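PDB 2INC: TouB protein from Pseudomonas stutzeri, which probably serves as a small ubiquitin-like component of toluene o-xylene monooxygenase, a multi-chain enzyme that oxygenates aromatic hydrocarbons. Local coordinates for residues T1-M5 with L71-E75; E9-Q15 with H35-V41; M25-A29 with I48-R52; V41-K47 with I79-D83. One frame throughout, in Å; residues are numbered along the deposited sequence.

Contact 1 (T1-M5 with L71-E75); sequences TFPIM and LRPTE
Phe2 lays the far end of its ring against the 71-75 turn, crossing Leu71 obliquely with CE2 3.7 Å from Leu71 CB. Its tip atom CZ meets Pro73 N at 3.5 Å, so the ring rests obliquely on the backbone of the turn. The ring gets there because CG swings opposite the backbone N (chi1 -172°). Replacement by an alanine would take away the ring that covers Pro73 and the CB of Leu71, and would probably open a gap against the turn. Deeper in, Ile4 CG2 adds a branch 4.0 Å from Leu71 CD1, while the Met5 side chain runs beside Thr74 and points the same way. Two backbone bonds fix the alignment: Thr74 N to Pro3 O, 2.8 Å, and Met5 N to Glu75 O, 2.9 Å. Residues Arg72 to Glu75 form a type II turn, with Thr74 at positive phi. Arg72 braces it by gripping the Glu75 carboxylate side-on through NE and NH2, and NH2 also pairs with Glu55. The turn feeds strand 76-82, which runs parallel to strand 2-8, and on the other flank of 2-8 lies the antiparallel strand 14-19.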
loop_
_atom_site.group_PDB
_atom_site.type_symbol
_atom_site.label_atom_id
_atom_site.label_comp_id
_atom_site.label_asym_id
_atom_site.label_seq_id
_atom_site.Cartn_x
_atom_site.Cartn_y
_atom_site.Cartn_z
ATOM N N THR C 1 -19.354 57.798 21.696
ATOM C CA THR C 1 -18.867 56.537 20.993
ATOM C C THR C 1 -19.935 55.462 20.972
ATOM O O THR C 1 -20.406 55.040 22.016
ATOM C CB THR C 1 -17.507 55.986 21.548
ATOM O OG1 THR C 1 -16.480 56.245 20.582
ATOM C CG2 THR C 1 -17.534 54.475 21.807
ATOM N N PHE C 2 -20.323 55.032 19.773
ATOM C CA PHE C 2 -21.545 54.236 19.617
ATOM C C PHE C 2 -21.397 53.340 18.401
ATOM O O PHE C 2 -21.119 53.820 17.303
ATOM C CB PHE C 2 -22.745 55.152 19.470
ATOM C CG PHE C 2 -24.082 54.444 19.488
ATOM C CD1 PHE C 2 -24.682 54.076 20.689
ATOM C CD2 PHE C 2 -24.756 54.171 18.311
ATOM C CE1 PHE C 2 -25.909 53.449 20.706
ATOM C CE2 PHE C 2 -26.002 53.549 18.331
ATOM C CZ PHE C 2 -26.574 53.187 19.528
ATOM N N PRO C 3 -21.545 52.015 18.603
ATOM C CA PRO C 3 -21.349 51.101 17.474
ATOM C C PRO C 3 -22.577 51.012 16.616
ATOM O O PRO C 3 -23.710 50.864 17.113
ATOM C CB PRO C 3 -21.080 49.758 18.161
ATOM C CG PRO C 3 -21.915 49.846 19.450
ATOM C CD PRO C 3 -21.839 51.309 19.867
ATOM N N ILE C 4 -22.368 51.139 15.323
ATOM C CA ILE C 4 -23.412 50.765 14.403
ATOM C C ILE C 4 -22.847 49.795 13.362
ATOM O O ILE C 4 -21.612 49.661 13.202
ATOM C CB ILE C 4 -24.100 52.005 13.709
ATOM C CG1 ILE C 4 -23.080 52.859 12.962
ATOM C CG2 ILE C 4 -24.898 52.858 14.742
ATOM C CD1 ILE C 4 -22.990 52.601 11.503
ATOM N N MET C 5 -23.763 49.156 12.642
ATOM C CA MET C 5 -23.461 48.267 11.501
ATOM C C MET C 5 -23.882 48.939 10.188
ATOM O O MET C 5 -25.059 49.272 9.967
ATOM C CB MET C 5 -24.187 46.884 11.633
ATOM C CG MET C 5 -23.878 46.104 12.951
ATOM S SD MET C 5 -22.119 45.883 13.243
ATOM C CE MET C 5 -22.125 44.728 14.624
ATOM N N LEU C 71 -31.420 54.755 18.272
ATOM C CA LEU C 71 -30.777 53.562 17.754
ATOM C C LEU C 71 -30.483 52.622 18.909
ATOM O O LEU C 71 -30.086 53.067 20.008
ATOM C CB LEU C 71 -29.469 53.940 17.056
ATOM C CG LEU C 71 -29.516 54.931 15.878
ATOM C CD1 LEU C 71 -28.078 55.150 15.364
ATOM C CD2 LEU C 71 -30.499 54.533 14.757
ATOM N N ARG C 72 -30.635 51.323 18.658
ATOM C CA ARG C 72 -30.063 50.308 19.562
ATOM C C ARG C 72 -28.594 50.149 19.245
ATOM O O ARG C 72 -28.214 50.177 18.075
ATOM C CB ARG C 72 -30.783 48.976 19.377
ATOM C CG ARG C 72 -32.261 49.079 19.739
ATOM C CD ARG C 72 -33.082 47.923 19.214
ATOM N NE ARG C 72 -33.013 47.811 17.774
ATOM C CZ ARG C 72 -33.842 47.056 17.047
ATOM N NH1 ARG C 72 -34.818 46.354 17.629
ATOM N NH2 ARG C 72 -33.687 46.999 15.731
ATOM N N PRO C 73 -27.754 49.954 20.273
ATOM C CA PRO C 73 -26.348 49.687 19.976
ATOM C C PRO C 73 -26.249 48.593 18.905
ATOM O O PRO C 73 -26.950 47.543 18.978
ATOM C CB PRO C 73 -25.784 49.207 21.323
ATOM C CG PRO C 73 -26.679 49.865 22.353
ATOM C CD PRO C 73 -28.049 49.934 21.713
ATOM N N THR C 74 -25.455 48.866 17.877
ATOM C CA THR C 74 -25.141 47.841 16.928
ATOM C C THR C 74 -26.272 47.765 15.867
ATOM O O THR C 74 -26.226 46.931 14.972
ATOM C CB THR C 74 -24.899 46.543 17.807
ATOM O OG1 THR C 74 -23.485 46.287 17.951
ATOM C CG2 THR C 74 -25.672 45.401 17.397
ATOM N N GLU C 75 -27.251 48.667 15.956
ATOM C CA GLU C 75 -28.305 48.824 14.935
ATOM C C GLU C 75 -27.702 48.839 13.539
ATOM O O GLU C 75 -26.620 49.439 13.308
ATOM C CB GLU C 75 -29.007 50.174 15.156
ATOM C CG GLU C 75 -30.222 50.370 14.315
ATOM C CD GLU C 75 -31.466 49.868 15.018
ATOM O OE1 GLU C 75 -31.611 50.123 16.250
ATOM O OE2 GLU C 75 -32.297 49.239 14.329
#

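Contact 2 (E9-Q15 with H35-V41); sequences ERDFVIQ and HSINRRV
The Arg40 guanidinium presents its edge to the Asp11 carboxylate, the two planes lying 33° apart, and stands almost perpendicular to the Phe12 ring, at 87°. That ring meets Arg40 at its own edge, CE2 lying 3.7 Å from Arg40 CD, while one face covers Val13 CB. Phe12 folds back over Val13 because its CG sits between the backbone N and the carbonyl carbon (chi1 83°). Arg40 also makes a cation-pi contact with an aromatic side chain of another protein's chain. Asp11 carries the polar centre: OD2 forms the salt bridge with Arg40 NH1 at 3.0 Å and accepts from Ser36 OG, 2.8 Å away, through its anti lone pair. OD1 takes the backbone hydrogen of Phe12 N, also at 2.8 Å, and a weak bond from Arg40 NH1. Were Asp11 replaced by an asparagine, Arg40 would probably lose its buried counter-charge. Beside this network Val41, a compact branched residue, packs CG2 3.6 Å from Asp11 N and CG1 4.0 Å from Arg10 CB. Water 1 gives a hydrogen bond to Arg10 O and a weak one to Arg40 O. Both carboxylate oxygens thus have donors in a buried place, which is likely to favour the ionised form of Asp11 and to hold the approach to strand 14-19 against the loop after helix 25-33.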
loop_
_atom_site.group_PDB
_atom_site.type_symbol
_atom_site.label_atom_id
_atom_site.label_comp_id
_atom_site.label_asym_id
_atom_site.label_seq_id
_atom_site.Cartn_x
_atom_site.Cartn_y
_atom_site.Cartn_z
ATOM N N GLU C 9 -24.563 51.127 0.301
ATOM C CA GLU C 9 -25.212 50.783 -0.963
ATOM C C GLU C 9 -24.169 50.313 -1.946
ATOM O O GLU C 9 -23.066 50.892 -2.023
ATOM C CB GLU C 9 -25.994 51.955 -1.553
ATOM C CG GLU C 9 -26.636 51.636 -2.888
ATOM C CD GLU C 9 -27.600 52.741 -3.355
ATOM O OE1 GLU C 9 -27.704 53.798 -2.687
ATOM O OE2 GLU C 9 -28.243 52.541 -4.401
ATOM N N ARG C 10 -24.504 49.217 -2.630
ATOM C CA ARG C 10 -23.628 48.585 -3.644
ATOM C C ARG C 10 -22.404 47.820 -3.119
ATOM O O ARG C 10 -21.700 47.182 -3.915
ATOM C CB ARG C 10 -23.177 49.623 -4.678
ATOM C CG ARG C 10 -24.346 50.294 -5.374
ATOM C CD ARG C 10 -23.815 51.362 -6.284
ATOM N NE ARG C 10 -23.176 50.705 -7.410
ATOM C CZ ARG C 10 -23.823 50.318 -8.505
ATOM N NH1 ARG C 10 -25.135 50.579 -8.638
ATOM N NH2 ARG C 10 -23.153 49.686 -9.463
ATOM N N ASP C 11 -22.103 47.938 -1.823
ATOM C CA ASP C 11 -21.141 47.034 -1.172
ATOM C C ASP C 11 -21.761 45.608 -1.025
ATOM O O ASP C 11 -22.966 45.402 -1.283
ATOM C CB ASP C 11 -20.712 47.580 0.188
ATOM C CG ASP C 11 -19.271 47.181 0.558
ATOM O OD1 ASP C 11 -18.728 46.184 0.016
ATOM O OD2 ASP C 11 -18.663 47.860 1.413
ATOM N N PHE C 12 -20.956 44.646 -0.565
ATOM C CA PHE C 12 -21.406 43.235 -0.466
ATOM C C PHE C 12 -21.511 42.775 0.966
ATOM O O PHE C 12 -21.980 41.665 1.199
ATOM C CB PHE C 12 -20.431 42.295 -1.181
ATOM C CG PHE C 12 -19.241 41.916 -0.338
ATOM C CD1 PHE C 12 -19.132 40.616 0.216
ATOM C CD2 PHE C 12 -18.249 42.845 -0.047
ATOM C CE1 PHE C 12 -18.039 40.246 1.006
ATOM C CE2 PHE C 12 -17.125 42.464 0.730
ATOM C CZ PHE C 12 -17.042 41.154 1.267
ATOM N N VAL C 13 -21.077 43.617 1.910
ATOM C CA VAL C 13 -20.917 43.194 3.296
ATOM C C VAL C 13 -21.343 44.276 4.267
ATOM O O VAL C 13 -21.112 45.454 4.023
ATOM C CB VAL C 13 -19.458 42.770 3.551
ATOM C CG1 VAL C 13 -18.488 43.975 3.589
ATOM C CG2 VAL C 13 -19.361 41.887 4.786
ATOM N N ILE C 14 -21.971 43.871 5.370
ATOM C CA ILE C 14 -22.276 44.780 6.484
ATOM C C ILE C 14 -21.036 44.842 7.388
ATOM O O ILE C 14 -20.303 43.834 7.559
ATOM C CB ILE C 14 -23.553 44.338 7.232
ATOM C CG1 ILE C 14 -24.695 44.064 6.201
ATOM C CG2 ILE C 14 -23.939 45.355 8.264
ATOM C CD1 ILE C 14 -26.105 43.819 6.806
ATOM N N GLN C 15 -20.730 46.045 7.879
ATOM C CA GLN C 15 -19.484 46.235 8.601
ATOM C C GLN C 15 -19.730 46.986 9.878
ATOM O O GLN C 15 -20.691 47.790 9.964
ATOM C CB GLN C 15 -18.496 47.033 7.771
ATOM C CG GLN C 15 -18.134 46.384 6.480
ATOM C CD GLN C 15 -17.282 47.273 5.665
ATOM O OE1 GLN C 15 -17.799 48.169 4.960
ATOM N NE2 GLN C 15 -15.945 47.076 5.758
ATOM N N HIS C 35 -15.108 53.007 4.749
ATOM C CA HIS C 35 -14.884 51.559 4.746
ATOM C C HIS C 35 -15.442 50.903 3.490
ATOM O O HIS C 35 -15.382 49.670 3.371
ATOM C CB HIS C 35 -15.481 50.919 6.006
ATOM C CG HIS C 35 -14.770 51.311 7.262
ATOM N ND1 HIS C 35 -13.485 50.896 7.560
ATOM C CD2 HIS C 35 -15.148 52.121 8.279
ATOM C CE1 HIS C 35 -13.103 51.437 8.705
ATOM N NE2 HIS C 35 -14.093 52.184 9.162
ATOM N N SER C 36 -15.952 51.699 2.544
ATOM C CA SER C 36 -16.605 51.152 1.345
ATOM C C SER C 36 -16.248 51.883 0.055
ATOM O O SER C 36 -15.824 51.241 -0.912
ATOM C CB SER C 36 -18.110 51.147 1.513
ATOM O OG SER C 36 -18.476 50.386 2.673
ATOM N N ILE C 37 -16.412 53.220 0.041
ATOM C CA ILE C 37 -16.117 54.022 -1.173
ATOM C C ILE C 37 -14.620 53.920 -1.472
ATOM O O ILE C 37 -13.784 54.053 -0.547
ATOM C CB ILE C 37 -16.574 55.518 -1.041
ATOM C CG1 ILE C 37 -18.095 55.652 -0.823
ATOM C CG2 ILE C 37 -16.043 56.406 -2.256
ATOM C CD1 ILE C 37 -18.972 55.312 -2.030
ATOM N N ASN C 38 -14.278 53.676 -2.745
ATOM C CA ASN C 38 -12.876 53.487 -3.118
ATOM C C ASN C 38 -12.224 52.226 -2.514
ATOM O O ASN C 38 -10.998 52.062 -2.583
ATOM C CB ASN C 38 -12.029 54.723 -2.764
ATOM C CG ASN C 38 -12.303 55.880 -3.699
ATOM O OD1 ASN C 38 -12.392 55.691 -4.934
ATOM N ND2 ASN C 38 -12.492 57.074 -3.126
ATOM N N ARG C 39 -13.059 51.353 -1.947
ATOM C CA ARG C 39 -12.594 50.057 -1.482
ATOM C C ARG C 39 -12.861 48.863 -2.423
ATOM O O ARG C 39 -11.891 48.234 -2.771
ATOM C CB ARG C 39 -12.848 49.841 0.028
ATOM C CG ARG C 39 -11.811 50.599 0.921
ATOM C CD ARG C 39 -12.033 50.342 2.431
ATOM N NE ARG C 39 -11.223 51.231 3.259
ATOM C CZ ARG C 39 -10.004 50.932 3.707
ATOM N NH1 ARG C 39 -9.445 49.777 3.402
ATOM N NH2 ARG C 39 -9.330 51.800 4.451
ATOM N N ARG C 40 -14.184 48.820 -2.324
ATOM C CA ARG C 40 -15.194 48.308 -3.016
ATOM C C ARG C 40 -16.400 49.008 -3.627
ATOM O O ARG C 40 -17.104 48.326 -4.198
ATOM C CB ARG C 40 -15.728 47.240 -2.198
ATOM C CG ARG C 40 -14.829 46.358 -1.766
ATOM C CD ARG C 40 -15.388 45.396 -0.694
ATOM N NE ARG C 40 -14.583 45.564 0.444
ATOM C CZ ARG C 40 -14.893 46.058 1.579
ATOM N NH1 ARG C 40 -16.088 46.349 1.960
ATOM N NH2 ARG C 40 -13.970 46.050 2.317
ATOM N N VAL C 41 -16.675 50.289 -3.538
ATOM C CA VAL C 41 -17.773 50.936 -4.233
ATOM C C VAL C 41 -17.146 52.187 -4.873
ATOM O O VAL C 41 -16.262 52.828 -4.257
ATOM C CB VAL C 41 -18.882 51.334 -3.236
ATOM C CG1 VAL C 41 -20.054 51.939 -3.979
ATOM C CG2 VAL C 41 -19.339 50.118 -2.419
HETATM O O HOH W 1 -19.968 48.014 -5.812
#

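Contact 3 (M25-A29 with I48-R52); sequences MDQVA and ILRVR
Val51 buries the most surface here, directing CG2 at the first turn of helix 25-33. That methyl lies 3.5 Å from Met25 O and 3.8 Å from Met25 CB. Its other branch, CG1, opposite the backbone N (chi1 -175°), touches Met25 SD at 3.8 Å. The two methyls thus touch the methionine at different points, CG2 at its base and CG1 at the sulfur, and the side chains cross at about a right angle. One turn further on, Ala29 faces the strand with its single methyl: CB meets Leu49 CB at 3.7 Å and Val51 CG2 at 4.2 Å. A residue this small lets the helix come near, and the local axes pass 7.6 Å apart at 104°. Leu49 completes the row, spreading beside Ala29 and on toward Phe81 of the next strand. A helix across a mixed sheet of strand order 2-1-5-3-4 fits the ubiquitin-like, beta-grasp fold of this family, and this packing joins the helix to strand 48-53 in its core. Between these side chains the attraction is apolar, with no direct hydrogen bond between the segments. The polar link is made at the margin, where water 2 donates to Asp26 OD1 and Leu49 O; Asp26 OD1 also pairs with Arg62, which probably helps keep its charge balanced.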
loop_
_atom_site.group_PDB
_atom_site.type_symbol
_atom_site.label_atom_id
_atom_site.label_comp_id
_atom_site.label_asym_id
_atom_site.label_seq_id
_atom_site.Cartn_x
_atom_site.Cartn_y
_atom_site.Cartn_z
ATOM N N MET C 25 -26.228 62.662 10.781
ATOM C CA MET C 25 -26.276 61.614 9.760
ATOM C C MET C 25 -25.226 61.785 8.654
ATOM O O MET C 25 -24.602 60.795 8.233
ATOM C CB MET C 25 -27.680 61.433 9.200
ATOM C CG MET C 25 -28.659 61.010 10.318
ATOM S SD MET C 25 -28.184 59.437 11.143
ATOM C CE MET C 25 -28.720 59.752 12.833
ATOM N N ASP C 26 -25.000 63.030 8.223
ATOM C CA ASP C 26 -23.969 63.327 7.252
ATOM C C ASP C 26 -22.600 62.827 7.723
ATOM O O ASP C 26 -21.814 62.281 6.919
ATOM C CB ASP C 26 -23.886 64.862 7.002
ATOM C CG ASP C 26 -24.908 65.355 5.984
ATOM O OD1 ASP C 26 -25.544 64.526 5.311
ATOM O OD2 ASP C 26 -25.071 66.590 5.823
ATOM N N GLN C 27 -22.282 63.041 8.999
ATOM C CA GLN C 27 -20.953 62.641 9.500
ATOM C C GLN C 27 -20.874 61.114 9.740
ATOM O O GLN C 27 -19.790 60.527 9.686
ATOM C CB GLN C 27 -20.589 63.372 10.782
ATOM C CG GLN C 27 -20.416 64.868 10.538
ATOM C CD GLN C 27 -20.544 65.693 11.797
ATOM O OE1 GLN C 27 -21.513 65.555 12.566
ATOM N NE2 GLN C 27 -19.566 66.586 12.012
ATOM N N VAL C 28 -22.028 60.504 10.012
ATOM C CA VAL C 28 -22.103 59.036 10.079
ATOM C C VAL C 28 -21.807 58.444 8.711
ATOM O O VAL C 28 -20.980 57.539 8.602
ATOM C CB VAL C 28 -23.473 58.576 10.581
ATOM C CG1 VAL C 28 -23.649 57.091 10.361
ATOM C CG2 VAL C 28 -23.606 58.894 12.061
ATOM N N ALA C 29 -22.474 58.954 7.669
ATOM C CA ALA C 29 -22.284 58.450 6.303
ATOM C C ALA C 29 -20.826 58.578 5.875
ATOM O O ALA C 29 -20.255 57.673 5.230
ATOM C CB ALA C 29 -23.226 59.157 5.333
ATOM N N ILE C 48 -25.896 62.375 -2.971
ATOM C CA ILE C 48 -25.708 62.660 -1.550
ATOM C C ILE C 48 -25.956 61.360 -0.761
ATOM O O ILE C 48 -26.902 60.633 -1.077
ATOM C CB ILE C 48 -26.601 63.847 -1.117
ATOM C CG1 ILE C 48 -25.797 65.141 -1.344
ATOM C CG2 ILE C 48 -27.108 63.704 0.322
ATOM C CD1 ILE C 48 -26.599 66.408 -1.376
ATOM N N LEU C 49 -25.072 61.062 0.197
ATOM C CA LEU C 49 -25.212 59.853 1.028
ATOM C C LEU C 49 -26.228 60.073 2.119
ATOM O O LEU C 49 -26.083 60.999 2.937
ATOM C CB LEU C 49 -23.884 59.459 1.690
ATOM C CG LEU C 49 -22.712 59.213 0.761
ATOM C CD1 LEU C 49 -21.503 58.738 1.541
ATOM C CD2 LEU C 49 -23.127 58.204 -0.283
ATOM N N ARG C 50 -27.259 59.240 2.147
ATOM C CA ARG C 50 -28.265 59.318 3.217
ATOM C C ARG C 50 -28.167 58.117 4.194
ATOM O O ARG C 50 -27.574 57.086 3.843
ATOM C CB ARG C 50 -29.657 59.432 2.593
ATOM C CG ARG C 50 -29.800 60.744 1.768
ATOM C CD ARG C 50 -29.527 61.980 2.643
ATOM N NE ARG C 50 -30.436 62.061 3.793
ATOM C CZ ARG C 50 -31.747 62.306 3.717
ATOM N NH1 ARG C 50 -32.323 62.494 2.538
ATOM N NH2 ARG C 50 -32.485 62.351 4.821
ATOM N N VAL C 51 -28.735 58.259 5.394
ATOM C CA VAL C 51 -28.783 57.162 6.391
ATOM C C VAL C 51 -30.234 56.691 6.638
ATOM O O VAL C 51 -31.079 57.504 7.021
ATOM C CB VAL C 51 -28.126 57.604 7.736
ATOM C CG1 VAL C 51 -28.059 56.436 8.735
ATOM C CG2 VAL C 51 -26.730 58.146 7.507
ATOM N N ARG C 52 -30.544 55.404 6.411
ATOM C CA ARG C 52 -31.829 54.868 6.887
ATOM C C ARG C 52 -31.680 53.634 7.756
ATOM O O ARG C 52 -30.744 52.834 7.580
ATOM C CB ARG C 52 -32.835 54.602 5.775
ATOM C CG ARG C 52 -32.324 53.775 4.691
ATOM C CD ARG C 52 -33.420 53.111 3.857
ATOM N NE ARG C 52 -32.711 52.203 2.959
ATOM C CZ ARG C 52 -33.156 51.784 1.778
ATOM N NH1 ARG C 52 -34.350 52.176 1.328
ATOM N NH2 ARG C 52 -32.397 50.968 1.042
HETATM O O HOH W 2 -24.268 62.977 3.249
#

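Contact 4 (V41-K47 with I79-D83); sequences VHPQPEK and IIFMD
Gln44 lays its side-chain amide flat over one face of the Phe81 ring, the two planes only 8° apart. NE2 sits 3.5 Å above the plane of the Phe81 ring, offset toward the rim. The aliphatic part of the same side chain shares the face: CG makes a CH-pi contact 4.1 Å from the Phe81 ring centroid, 21° off its normal, and CB comes within 3.6 Å of Phe81 CD1. Glutamine suits the place because it combines a flat polar group with methylenes, both able to lie on an aromatic surface at the border of the core. The ring's edge has apolar company, with Val41 CG1 4.2 Å from CZ of Phe81. Lys47 crosses Phe81 at about a right angle, its CB 4.0 Å from Phe81 CB. From there the lysine bends at chi2 (-79°) and passes Met82 O, so that NZ ends 3.3 Å from Asp83 OD1, approaching from above the carboxylate plane in a long salt bridge. Residues Gln44 to Lys47 form a type I turn, closed by the bond from Lys47 N to Gln44 O; it puts both long side chains on the side of strand 76-82. Further in, Leu49 and Ile37 also pack against Phe81, while its backbone N is bonded to Glu9 OE1. The contact thus changes character along its length, from apolar cover at Val41 through amide stacking to a charge pair at the C-terminal residue, where the exposure of Asp83 probably lets solvent screen the pair.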
loop_
_atom_site.group_PDB
_atom_site.type_symbol
_atom_site.label_atom_id
_atom_site.label_comp_id
_atom_site.label_asym_id
_atom_site.label_seq_id
_atom_site.Cartn_x
_atom_site.Cartn_y
_atom_site.Cartn_z
ATOM N N VAL C 41 -16.675 50.289 -3.538
ATOM C CA VAL C 41 -17.773 50.936 -4.233
ATOM C C VAL C 41 -17.146 52.187 -4.873
ATOM O O VAL C 41 -16.262 52.828 -4.257
ATOM C CB VAL C 41 -18.882 51.334 -3.236
ATOM C CG1 VAL C 41 -20.054 51.939 -3.979
ATOM C CG2 VAL C 41 -19.339 50.118 -2.419
ATOM N N HIS C 42 -17.547 52.496 -6.114
ATOM C CA HIS C 42 -17.060 53.714 -6.804
ATOM C C HIS C 42 -17.813 54.897 -6.229
ATOM O O HIS C 42 -18.991 54.765 -5.937
ATOM C CB HIS C 42 -17.355 53.692 -8.304
ATOM C CG HIS C 42 -16.734 52.553 -9.057
ATOM N ND1 HIS C 42 -17.414 51.379 -9.326
ATOM C CD2 HIS C 42 -15.505 52.417 -9.617
ATOM C CE1 HIS C 42 -16.630 50.571 -10.021
ATOM N NE2 HIS C 42 -15.464 51.173 -10.206
ATOM N N PRO C 43 -17.146 56.068 -6.103
ATOM C CA PRO C 43 -17.822 57.333 -5.745
ATOM C C PRO C 43 -19.008 57.665 -6.669
ATOM O O PRO C 43 -19.059 57.210 -7.837
ATOM C CB PRO C 43 -16.738 58.386 -5.960
ATOM C CG PRO C 43 -15.427 57.644 -5.814
ATOM C CD PRO C 43 -15.690 56.244 -6.312
ATOM N N GLN C 44 -19.958 58.437 -6.150
ATOM C CA GLN C 44 -21.028 58.983 -6.967
ATOM C C GLN C 44 -21.196 60.453 -6.575
ATOM O O GLN C 44 -22.094 60.773 -5.781
ATOM C CB GLN C 44 -22.336 58.238 -6.742
ATOM C CG GLN C 44 -22.349 56.821 -7.248
ATOM C CD GLN C 44 -23.748 56.221 -7.264
ATOM O OE1 GLN C 44 -24.740 56.922 -7.497
ATOM N NE2 GLN C 44 -23.836 54.910 -7.009
ATOM N N PRO C 45 -20.345 61.356 -7.137
ATOM C CA PRO C 45 -20.333 62.752 -6.646
ATOM C C PRO C 45 -21.507 63.605 -7.167
ATOM O O PRO C 45 -21.674 64.747 -6.751
ATOM C CB PRO C 45 -18.959 63.293 -7.091
ATOM C CG PRO C 45 -18.281 62.151 -7.882
ATOM C CD PRO C 45 -19.378 61.162 -8.235
ATOM N N GLU C 46 -22.318 63.037 -8.046
ATOM C CA GLU C 46 -23.611 63.614 -8.390
ATOM C C GLU C 46 -24.675 63.293 -7.325
ATOM O O GLU C 46 -25.840 63.681 -7.476
ATOM C CB GLU C 46 -24.073 63.043 -9.731
ATOM C CG GLU C 46 -23.316 63.580 -10.961
ATOM C CD GLU C 46 -24.093 64.670 -11.700
ATOM O OE1 GLU C 46 -25.296 64.446 -12.016
ATOM O OE2 GLU C 46 -23.501 65.748 -11.964
ATOM N N LYS C 47 -24.280 62.584 -6.260
ATOM C CA LYS C 47 -25.238 62.058 -5.275
ATOM C C LYS C 47 -24.906 62.469 -3.846
ATOM O O LYS C 47 -23.793 62.873 -3.546
ATOM C CB LYS C 47 -25.322 60.528 -5.382
ATOM C CG LYS C 47 -25.895 60.029 -6.704
ATOM C CD LYS C 47 -27.414 60.139 -6.707
ATOM C CE LYS C 47 -27.976 59.638 -8.021
ATOM N NZ LYS C 47 -29.421 59.371 -7.923
ATOM N N ILE C 79 -26.709 52.867 4.075
ATOM C CA ILE C 79 -26.131 54.140 3.664
ATOM C C ILE C 79 -26.329 54.135 2.171
ATOM O O ILE C 79 -25.730 53.315 1.430
ATOM C CB ILE C 79 -24.646 54.328 4.066
ATOM C CG1 ILE C 79 -24.438 54.078 5.552
ATOM C CG2 ILE C 79 -24.202 55.787 3.839
ATOM C CD1 ILE C 79 -24.353 52.630 5.863
ATOM N N ILE C 80 -27.237 55.007 1.740
ATOM C CA ILE C 80 -27.713 55.016 0.357
ATOM C C ILE C 80 -27.377 56.328 -0.403
ATOM O O ILE C 80 -27.272 57.400 0.204
ATOM C CB ILE C 80 -29.235 54.694 0.300
ATOM C CG1 ILE C 80 -30.010 55.741 1.083
ATOM C CG2 ILE C 80 -29.501 53.303 0.927
ATOM C CD1 ILE C 80 -31.538 55.554 1.100
ATOM N N PHE C 81 -27.170 56.205 -1.718
ATOM C CA PHE C 81 -26.973 57.349 -2.629
ATOM C C PHE C 81 -28.313 57.975 -2.984
ATOM O O PHE C 81 -29.199 57.317 -3.572
ATOM C CB PHE C 81 -26.275 56.910 -3.917
ATOM C CG PHE C 81 -24.918 56.353 -3.695
ATOM C CD1 PHE C 81 -23.827 57.186 -3.581
ATOM C CD2 PHE C 81 -24.738 54.984 -3.552
ATOM C CE1 PHE C 81 -22.562 56.684 -3.349
ATOM C CE2 PHE C 81 -23.486 54.470 -3.335
ATOM C CZ PHE C 81 -22.386 55.318 -3.222
ATOM N N MET C 82 -28.452 59.250 -2.618
ATOM C CA MET C 82 -29.612 60.048 -3.032
ATOM C C MET C 82 -29.228 61.451 -3.583
ATOM O O MET C 82 -28.060 61.874 -3.536
ATOM C CB MET C 82 -30.592 60.157 -1.867
ATOM C CG MET C 82 -31.417 58.928 -1.683
ATOM S SD MET C 82 -32.314 59.063 -0.141
ATOM C CE MET C 82 -33.927 59.646 -0.720
ATOM N N ASP C 83 -30.216 62.177 -4.094
ATOM C CA ASP C 83 -29.981 63.580 -4.505
ATOM C C ASP C 83 -30.825 64.588 -3.731
ATOM O O ASP C 83 -31.346 64.292 -2.655
ATOM C CB ASP C 83 -30.231 63.713 -5.997
ATOM C CG ASP C 83 -31.339 62.813 -6.459
ATOM O OD1 ASP C 83 -31.157 62.109 -7.483
ATOM O OD2 ASP C 83 -32.373 62.777 -5.753
#

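From the N terminus, strand 2-8 enters contact 1 at once and meets 71-75, near the far end of the chain, so this contact closes a long loop in which contacts 2 and 3 are both nested. These two cross each other: helix 25-33 lies between the segments of contact 2, and its partner strand 48-53 comes after both. Contact 4 opens at Val41, the residue it shares with contact 2, and ends at the C terminus, crossing contacts 1 and 3. Contact 1 joins the first strand to the approach of the last, contact 3 sets helix on sheet, and contacts 2 and 4 fasten the loop between helix 25-33 and strand 48-53, first to the connection between strands 2-8 and 14-19, then to the last strand.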